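Local coordinates for DUF574 domain-containing protein (Thermobifida fusca, PDB 2QE6) that binds S-adenosylmethionine and is probably a methyltransferase that uses it as methyl donor, although its substrate is not known, at residues Gln80-Gly85 and Arg106-Asp111. The protein carries 1 engineered substitution. Sequence-based numbering, arbitrary orientation.
With SAM (S-adenosylmethionine), chain F.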
loop_
_atom_site.group_PDB
_atom_site.type_symbol
_atom_site.label_atom_id
_atom_site.label_comp_id
_atom_site.label_asym_id
_atom_site.label_seq_id
_atom_site.Cartn_x
_atom_site.Cartn_y
_atom_site.Cartn_z
ATOM N N GLN A 80 14.501 4.587 6.247
ATOM C CA GLN A 80 14.062 3.259 6.672
ATOM C C GLN A 80 12.590 3.152 6.383
ATOM O O GLN A 80 11.843 3.955 6.908
ATOM C CB GLN A 80 14.202 3.060 8.198
ATOM C CG GLN A 80 15.521 3.485 8.796
ATOM C CD GLN A 80 15.735 3.008 10.221
ATOM O OE1 GLN A 80 16.525 2.092 10.464
ATOM N NE2 GLN A 80 15.079 3.650 11.176
ATOM N N PHE A 81 12.188 2.198 5.539
ATOM C CA PHE A 81 10.764 2.010 5.181
ATOM C C PHE A 81 10.362 0.561 5.414
ATOM O O PHE A 81 11.124 -0.376 5.100
ATOM C CB PHE A 81 10.489 2.371 3.700
ATOM C CG PHE A 81 10.842 3.779 3.337
ATOM C CD1 PHE A 81 12.153 4.172 3.207
ATOM C CD2 PHE A 81 9.866 4.727 3.191
ATOM C CE1 PHE A 81 12.477 5.483 2.892
ATOM C CE2 PHE A 81 10.195 6.054 2.888
ATOM C CZ PHE A 81 11.490 6.419 2.726
ATOM N N LEU A 82 9.160 0.388 5.961
ATOM C CA LEU A 82 8.508 -0.905 6.072
ATOM C C LEU A 82 7.220 -0.844 5.259
ATOM O O LEU A 82 6.295 -0.103 5.580
ATOM C CB LEU A 82 8.215 -1.237 7.537
ATOM C CG LEU A 82 7.554 -2.586 7.823
ATOM C CD1 LEU A 82 8.353 -3.746 7.213
ATOM C CD2 LEU A 82 7.374 -2.760 9.347
ATOM N N ASP A 83 7.198 -1.581 4.164
ATOM C CA ASP A 83 6.146 -1.461 3.176
ATOM C C ASP A 83 5.259 -2.695 3.298
ATOM O O ASP A 83 5.574 -3.787 2.777
ATOM C CB ASP A 83 6.775 -1.316 1.795
ATOM C CG ASP A 83 5.758 -1.027 0.662
ATOM O OD1 ASP A 83 4.522 -0.950 0.907
ATOM O OD2 ASP A 83 6.232 -0.910 -0.516
ATOM N N LEU A 84 4.139 -2.500 4.018
ATOM C CA LEU A 84 3.239 -3.577 4.384
ATOM C C LEU A 84 2.143 -3.783 3.333
ATOM O O LEU A 84 1.377 -2.855 3.032
ATOM C CB LEU A 84 2.564 -3.239 5.704
ATOM C CG LEU A 84 3.538 -3.058 6.888
ATOM C CD1 LEU A 84 2.763 -2.503 8.085
ATOM C CD2 LEU A 84 4.285 -4.353 7.251
ATOM N N GLY A 85 2.033 -5.009 2.831
ATOM C CA GLY A 85 1.121 -5.293 1.738
ATOM C C GLY A 85 1.711 -4.675 0.492
ATOM O O GLY A 85 1.046 -3.931 -0.195
ATOM N N ARG A 106 16.646 2.287 3.009
ATOM C CA ARG A 106 16.479 0.846 3.221
ATOM C C ARG A 106 15.004 0.518 3.273
ATOM O O ARG A 106 14.246 1.232 3.951
ATOM C CB ARG A 106 17.166 0.408 4.510
ATOM C CG ARG A 106 18.695 0.588 4.452
ATOM C CD ARG A 106 19.393 -0.084 5.619
ATOM N NE ARG A 106 18.827 0.388 6.883
ATOM C CZ ARG A 106 19.139 1.535 7.495
ATOM N NH1 ARG A 106 20.030 2.380 6.981
ATOM N NH2 ARG A 106 18.533 1.844 8.637
ATOM N N VAL A 107 14.593 -0.494 2.507
ATOM C CA VAL A 107 13.170 -0.837 2.395
ATOM C C VAL A 107 13.002 -2.331 2.619
ATOM O O VAL A 107 13.769 -3.154 2.065
ATOM C CB VAL A 107 12.559 -0.439 0.996
ATOM C CG1 VAL A 107 11.080 -0.780 0.933
ATOM C CG2 VAL A 107 12.747 1.073 0.735
ATOM N N VAL A 108 12.020 -2.672 3.446
ATOM C CA VAL A 108 11.648 -4.043 3.708
ATOM C C VAL A 108 10.207 -4.188 3.256
ATOM O O VAL A 108 9.338 -3.507 3.767
ATOM C CB VAL A 108 11.782 -4.402 5.202
ATOM C CG1 VAL A 108 11.197 -5.822 5.467
ATOM C CG2 VAL A 108 13.266 -4.276 5.670
ATOM N N TYR A 109 9.982 -5.047 2.260
ATOM C CA TYR A 109 8.652 -5.292 1.752
ATOM C C TYR A 109 8.035 -6.535 2.397
ATOM O O TYR A 109 8.704 -7.527 2.612
ATOM C CB TYR A 109 8.672 -5.532 0.248
ATOM C CG TYR A 109 9.152 -4.429 -0.675
ATOM C CD1 TYR A 109 8.337 -3.370 -1.042
ATOM C CD2 TYR A 109 10.401 -4.506 -1.268
ATOM C CE1 TYR A 109 8.773 -2.376 -1.979
ATOM C CE2 TYR A 109 10.830 -3.549 -2.189
ATOM C CZ TYR A 109 10.012 -2.486 -2.544
ATOM O OH TYR A 109 10.513 -1.576 -3.485
ATOM N N VAL A 110 6.734 -6.496 2.650
ATOM C CA VAL A 110 6.024 -7.617 3.263
ATOM C C VAL A 110 4.733 -7.822 2.482
ATOM O O VAL A 110 4.018 -6.855 2.225
ATOM C CB VAL A 110 5.689 -7.315 4.749
ATOM C CG1 VAL A 110 4.964 -8.497 5.416
ATOM C CG2 VAL A 110 7.001 -6.953 5.496
ATOM N N ASP A 111 4.477 -9.059 2.060
ATOM C CA ASP A 111 3.225 -9.399 1.421
ATOM C C ASP A 111 2.835 -10.822 1.765
ATOM O O ASP A 111 3.662 -11.640 2.025
ATOM C CB ASP A 111 3.259 -9.185 -0.101
ATOM C CG ASP A 111 1.855 -8.912 -0.688
ATOM O OD1 ASP A 111 1.072 -9.855 -0.881
ATOM O OD2 ASP A 111 1.529 -7.753 -0.981
HETATM N N SAM F . 0.702 -1.537 -1.488
HETATM C CA SAM F . 0.572 -1.729 -2.986
HETATM C C SAM F . 0.035 -0.460 -3.608
HETATM O O SAM F . 0.293 -0.185 -4.774
HETATM O OXT SAM F . -0.695 0.295 -2.951
HETATM C CB SAM F . -0.355 -2.870 -3.448
HETATM C CG SAM F . -1.842 -2.720 -3.088
HETATM S SD SAM F . -2.898 -4.161 -3.454
HETATM C CE SAM F . -1.586 -5.193 -4.153
HETATM C "C5'" SAM F . -2.891 -4.834 -1.779
HETATM C "C4'" SAM F . -1.748 -5.735 -1.292
HETATM O "O4'" SAM F . -1.872 -5.936 0.120
HETATM C "C3'" SAM F . -1.750 -7.143 -1.911
HETATM O "O3'" SAM F . -0.483 -7.467 -2.455
HETATM C "C2'" SAM F . -2.147 -8.102 -0.800
HETATM O "O2'" SAM F . -1.668 -9.442 -0.960
HETATM C "C1'" SAM F . -1.627 -7.322 0.403
HETATM N N9 SAM F . -2.331 -7.732 1.618
HETATM C C8 SAM F . -3.683 -7.617 1.936
HETATM N N7 SAM F . -3.878 -8.125 3.181
HETATM C C5 SAM F . -2.661 -8.542 3.655
HETATM C C6 SAM F . -2.284 -9.113 4.880
HETATM N N6 SAM F . -3.233 -9.367 5.823
HETATM N N1 SAM F . -0.945 -9.417 5.057
HETATM C C2 SAM F . 0.022 -9.164 4.063
HETATM N N3 SAM F . -0.356 -8.606 2.846
HETATM C C4 SAM F . -1.683 -8.297 2.674
#
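D83 N donates to V108 O in the straightest backbone bond between two parallel strands, 2.9 Å with an angle of 179° at the hydrogen. The strands, 80-84 and 106-111, are the first and second of a Rossmann-type methyltransferase sheet, joined by helix 94-101 in a beta-alpha-beta crossover. On strand 80-84 the odd residues bond to strand 106-111, while L82 and L84 turn their backbone polar groups to strand 160-163: F81 N donates to R106 O, V108 N reaches F81 O, and V110 N reaches D83 O. Beyond the strand end a weak bond from G85 N to V110 O continues the pattern beside S-adenosylmethionine. There G85 O accepts a hydrogen bond from the amino N of the ligand (2.7 Å), while the D111 carboxylate grips both ribose hydroxyls, OD1 with O2' at 2.8 Å and OD2 with O3' at 2.5 Å. Backbone N-H groups of D113 and G87 also bond to OD1 and OD2 respectively, fixing the rotation of the carboxylate. An alanine in place of D111 would probably leave both ribose hydroxyls without their acceptor and the sugar freer to shift. At the far end R106 NH2 makes a weak bond to Q80 OE1, which also accepts D154 N, while R106 NE bonds to M152 O.

Side chains alternate between the faces. With L82, L84, V108 and V110 on one face, L82 CD1 sits 3.9 Å from both V108 CG1 and V110 CG2. The other face, toward helix 94-101, carries F81, V107, D83 and Y109; F81 CB meets V107 CG2 at 3.9 Å, and V107 CG1 lies over the centre of the Y109 ring, whose hydroxyl bonds to H95. With CG anti to the backbone N (chi1 -174°), the D83 carboxylate reaches the edge of that ring, where OD2, also hydrogen-bonded to T94 OG1, lies 3.3 Å from both CD1 and CE1 of Y109.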